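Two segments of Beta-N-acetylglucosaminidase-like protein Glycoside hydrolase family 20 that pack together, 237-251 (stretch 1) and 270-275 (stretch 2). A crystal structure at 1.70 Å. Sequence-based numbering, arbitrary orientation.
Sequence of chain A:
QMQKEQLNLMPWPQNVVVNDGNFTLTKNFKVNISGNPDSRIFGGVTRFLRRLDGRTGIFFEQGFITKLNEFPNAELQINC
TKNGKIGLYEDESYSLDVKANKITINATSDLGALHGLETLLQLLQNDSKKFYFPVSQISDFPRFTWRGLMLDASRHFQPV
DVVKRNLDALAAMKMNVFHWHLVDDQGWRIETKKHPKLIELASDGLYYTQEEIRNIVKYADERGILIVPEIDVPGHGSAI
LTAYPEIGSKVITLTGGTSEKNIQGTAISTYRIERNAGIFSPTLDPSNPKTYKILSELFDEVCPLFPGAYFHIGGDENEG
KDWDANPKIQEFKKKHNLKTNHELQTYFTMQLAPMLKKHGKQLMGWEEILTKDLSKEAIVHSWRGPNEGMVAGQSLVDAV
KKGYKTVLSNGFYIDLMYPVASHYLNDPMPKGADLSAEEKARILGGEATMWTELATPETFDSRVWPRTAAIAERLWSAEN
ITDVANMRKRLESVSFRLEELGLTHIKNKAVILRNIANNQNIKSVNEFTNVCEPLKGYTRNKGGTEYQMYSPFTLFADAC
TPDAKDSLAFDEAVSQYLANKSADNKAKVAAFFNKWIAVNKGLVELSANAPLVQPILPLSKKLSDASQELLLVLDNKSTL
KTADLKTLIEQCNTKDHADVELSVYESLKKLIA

Stretch 1 (237-251) GSAILTAYPEIGSKV
Stretch 2, residues 270-275: TYRIER

No direct hydrogen bond joins the two stretches among the modelled atoms; their polar groups meet through four waters, while Tyr 271 has the largest area covered by the other stretch, 145 Å² of the 475 Å² buried in all. Stretch 1 is helical from Ile 240 to Ala 243, leaves helical phi/psi at Tyr 244 (-126/66), makes a short 3-10 turn at Pro 245 and Glu 246, and continues as loop. Stretch 2 has no regular structure and is largely extended: Tyr 271 (-119/156), Arg 272 (-146/164), Ile 273 (-66/124) and Glu 274 (-74/135). The register is set by Thr 242 and Tyr 271, whose CA atoms lie 4.8 Å apart. The chains run in opposite senses here: Ser 238 meets Arg 272 and Glu 274, Thr 242 meets Tyr 271 to Ile 273, and Pro 245 meets Thr 270.

Tyr 271 points its CA-to-CB bond toward stretch 1, with chi1 -65° (m) and chi2 -72°. Leu 241 (m, t) covers one face of the ring: its CB sits 3.8 Å from the ring centroid, 17° off the normal, a CH-pi contact, and 3.6 Å from Tyr 271 CD2. Leu 241 O also approaches Tyr 271 CD2, at 3.4 Å. Pro 245, C-gamma endo, meets the ring edge, its CB 4.0 Å from Tyr 271 CD2 and 4.1 Å from Thr 270 CG2. Farther along, Gly 248 CA is 3.8 Å from Tyr 271 OH; an ideal CB on this glycine would point toward stretch 2 and clash with that OH at 2.5 Å. Lys 250 CB lies 3.6 Å from the same hydroxyl; its side chain (t, t) is modelled only to CD.

Water 3 links Tyr 271 OH (2.9 Å) to Ser 249 N (3.0 Å), and water 4 links Tyr 271 OH (2.5 Å) to Lys 250 O (2.8 Å), so the hydroxyl is tied to the loop without bonding it directly. Water 2 accepts from Tyr 271 N (3.3 Å) and donates to Leu 241 O (3.1 Å), bridging the backbones beside the ring. Water 1 donates to both Ser 238 OG (2.8 Å) and Glu 274 OE1 (2.9 Å).

Thr 242 (m) turns its hydroxyl back along the helix, where OG1 donates to Ser 238 O at 2.7 Å. That OG1 nevertheless packs tightly on stretch 2, 3.0 Å from Arg 272 C; Arg 272 N at 3.2 Å and Ile 273 N at 3.4 Å from OG1 are badly angled for hydrogen bonds. Ser 238 (m) places CB 3.5 Å from Arg 272 O. The CA-to-CB bond of Arg 272 points away from stretch 1; its side chain (p, t, t), modelled to NE, makes a long salt bridge with Glu 274 (t, p), NE to OE1 3.6 Å.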

# COMPACT_ATOMS: atom_id res chain seq x y z
N GLY A 237 18.47 16.44 19.77
CA GLY A 237 18.72 15.37 20.75
C GLY A 237 17.57 14.96 21.62
O GLY A 237 17.80 14.20 22.56
N SER A 238 16.34 15.44 21.37
CA SER A 238 15.23 15.23 22.34
C SER A 238 14.98 13.78 22.71
O SER A 238 14.72 13.45 23.87
CB SER A 238 13.92 15.92 21.93
OG SER A 238 14.13 17.26 21.59
N ALA A 239 14.92 12.92 21.69
CA ALA A 239 14.60 11.55 21.85
C ALA A 239 15.74 10.80 22.47
O ALA A 239 15.52 10.08 23.46
CB ALA A 239 14.27 10.94 20.52
N ILE A 240 16.97 11.03 22.00
CA ILE A 240 18.13 10.39 22.63
C ILE A 240 18.18 10.67 24.14
O ILE A 240 18.43 9.77 25.01
CB ILE A 240 19.43 10.81 21.95
CG1 ILE A 240 19.49 10.26 20.51
CG2 ILE A 240 20.63 10.29 22.74
CD1 ILE A 240 20.67 10.78 19.77
N LEU A 241 17.94 11.92 24.46
CA LEU A 241 18.08 12.39 25.86
C LEU A 241 16.86 12.03 26.72
O LEU A 241 16.89 12.16 27.91
CB LEU A 241 18.31 13.90 25.86
CG LEU A 241 19.67 14.31 25.28
CD1 LEU A 241 19.77 15.82 25.10
CD2 LEU A 241 20.78 13.86 26.22
N THR A 242 15.72 11.67 26.10
CA THR A 242 14.63 11.04 26.85
C THR A 242 15.10 9.68 27.44
O THR A 242 14.77 9.36 28.58
CB THR A 242 13.39 10.87 25.93
OG1 THR A 242 12.98 12.14 25.48
CG2 THR A 242 12.26 10.17 26.66
N ALA A 243 15.84 8.90 26.66
CA ALA A 243 16.41 7.65 27.11
C ALA A 243 17.66 7.84 28.03
O ALA A 243 17.79 7.12 29.06
CB ALA A 243 16.84 6.80 25.93
N TYR A 244 18.53 8.78 27.69
CA TYR A 244 19.82 9.03 28.39
C TYR A 244 19.94 10.50 28.82
O TYR A 244 20.76 11.23 28.32
CB TYR A 244 21.00 8.61 27.49
CG TYR A 244 21.09 7.09 27.32
CD1 TYR A 244 21.56 6.31 28.39
CD2 TYR A 244 20.68 6.44 26.21
CE1 TYR A 244 21.65 4.94 28.29
CE2 TYR A 244 20.72 5.06 26.13
CZ TYR A 244 21.26 4.32 27.14
OH TYR A 244 21.33 2.92 27.09
N PRO A 245 19.10 10.95 29.76
CA PRO A 245 19.14 12.39 30.17
C PRO A 245 20.46 12.81 30.74
O PRO A 245 20.81 13.99 30.71
CB PRO A 245 18.05 12.53 31.24
CG PRO A 245 17.73 11.10 31.70
CD PRO A 245 18.06 10.18 30.52
N GLU A 246 21.24 11.82 31.21
CA GLU A 246 22.50 12.16 31.88
C GLU A 246 23.60 12.66 30.95
O GLU A 246 24.54 13.29 31.41
CB GLU A 246 22.97 10.95 32.73
CG GLU A 246 23.43 9.77 31.91
CD GLU A 246 22.33 8.73 31.59
OE1 GLU A 246 22.75 7.56 31.41
OE2 GLU A 246 21.12 9.09 31.53
N ILE A 247 23.45 12.48 29.62
CA ILE A 247 24.39 13.07 28.68
C ILE A 247 23.84 14.32 28.00
O ILE A 247 24.45 14.80 27.01
CB ILE A 247 24.84 12.03 27.65
CG1 ILE A 247 23.70 11.55 26.76
CG2 ILE A 247 25.53 10.85 28.35
CD1 ILE A 247 24.11 10.65 25.60
N GLY A 248 22.81 14.92 28.56
CA GLY A 248 22.33 16.19 28.02
C GLY A 248 23.14 17.39 28.51
O GLY A 248 23.96 17.29 29.47
N SER A 249 22.87 18.55 27.92
CA SER A 249 23.73 19.70 28.17
C SER A 249 23.11 20.70 29.11
O SER A 249 23.80 21.55 29.63
CB SER A 249 24.10 20.43 26.87
OG SER A 249 24.85 19.55 26.04
N LYS A 250 21.80 20.66 29.31
CA LYS A 250 21.10 21.58 30.23
C LYS A 250 21.49 21.31 31.66
O LYS A 250 21.63 20.19 32.07
CB LYS A 250 19.57 21.54 30.01
CG LYS A 250 18.74 22.58 30.76
CD LYS A 250 17.27 22.49 30.46
N VAL A 251 21.75 22.38 32.41
CA VAL A 251 22.11 22.17 33.79
C VAL A 251 20.82 21.98 34.62
O VAL A 251 19.88 22.80 34.46
CB VAL A 251 22.91 23.39 34.35
CG1 VAL A 251 23.25 23.17 35.85
CG2 VAL A 251 24.16 23.61 33.56
N THR A 270 12.93 15.30 32.35
CA THR A 270 13.44 16.58 31.83
C THR A 270 13.34 16.69 30.26
O THR A 270 13.11 17.76 29.68
CB THR A 270 14.87 16.88 32.42
OG1 THR A 270 15.60 17.78 31.57
CG2 THR A 270 15.71 15.61 32.64
N TYR A 271 13.47 15.58 29.58
CA TYR A 271 13.36 15.55 28.09
C TYR A 271 12.20 14.68 27.73
O TYR A 271 11.82 13.78 28.47
CB TYR A 271 14.65 14.96 27.54
CG TYR A 271 15.87 15.83 27.83
CD1 TYR A 271 16.05 17.01 27.17
CD2 TYR A 271 16.79 15.46 28.78
CE1 TYR A 271 17.19 17.79 27.40
CE2 TYR A 271 17.91 16.24 29.05
CZ TYR A 271 18.08 17.43 28.37
OH TYR A 271 19.20 18.23 28.60
N ARG A 272 11.63 14.88 26.56
CA ARG A 272 10.54 14.01 26.14
C ARG A 272 10.65 13.87 24.57
O ARG A 272 11.36 14.64 23.92
CB ARG A 272 9.18 14.68 26.49
CG ARG A 272 9.00 15.92 25.62
CD ARG A 272 8.12 17.09 26.06
NE ARG A 272 8.04 18.12 24.98
N ILE A 273 9.96 12.86 24.02
CA ILE A 273 9.88 12.73 22.57
C ILE A 273 9.07 13.97 22.06
O ILE A 273 7.96 14.29 22.53
CB ILE A 273 9.15 11.44 22.13
CG1 ILE A 273 9.82 10.16 22.62
CG2 ILE A 273 8.99 11.39 20.62
CD1 ILE A 273 8.98 8.95 22.42
N GLU A 274 9.64 14.72 21.17
CA GLU A 274 9.03 15.91 20.70
C GLU A 274 7.84 15.59 19.74
O GLU A 274 7.96 14.76 18.89
CB GLU A 274 10.04 16.76 19.99
CG GLU A 274 9.55 18.05 19.50
CD GLU A 274 8.99 18.91 20.64
OE1 GLU A 274 9.52 19.00 21.77
OE2 GLU A 274 7.92 19.37 20.38
N ARG A 275 6.71 16.30 19.94
CA ARG A 275 5.48 16.05 19.17
C ARG A 275 5.28 17.12 18.09
O ARG A 275 4.40 16.92 17.20
CB ARG A 275 4.25 15.99 20.07
CG ARG A 275 4.36 14.94 21.18
CD ARG A 275 4.69 13.59 20.62
NE ARG A 275 4.69 12.57 21.66
CZ ARG A 275 5.01 11.32 21.40
NH1 ARG A 275 5.35 10.98 20.21
NH2 ARG A 275 5.07 10.42 22.40
O HOH W 1 12.20 18.90 22.74
O HOH W 2 14.79 12.62 30.18
O HOH W 3 20.46 19.66 26.46
O HOH W 4 20.61 17.95 30.67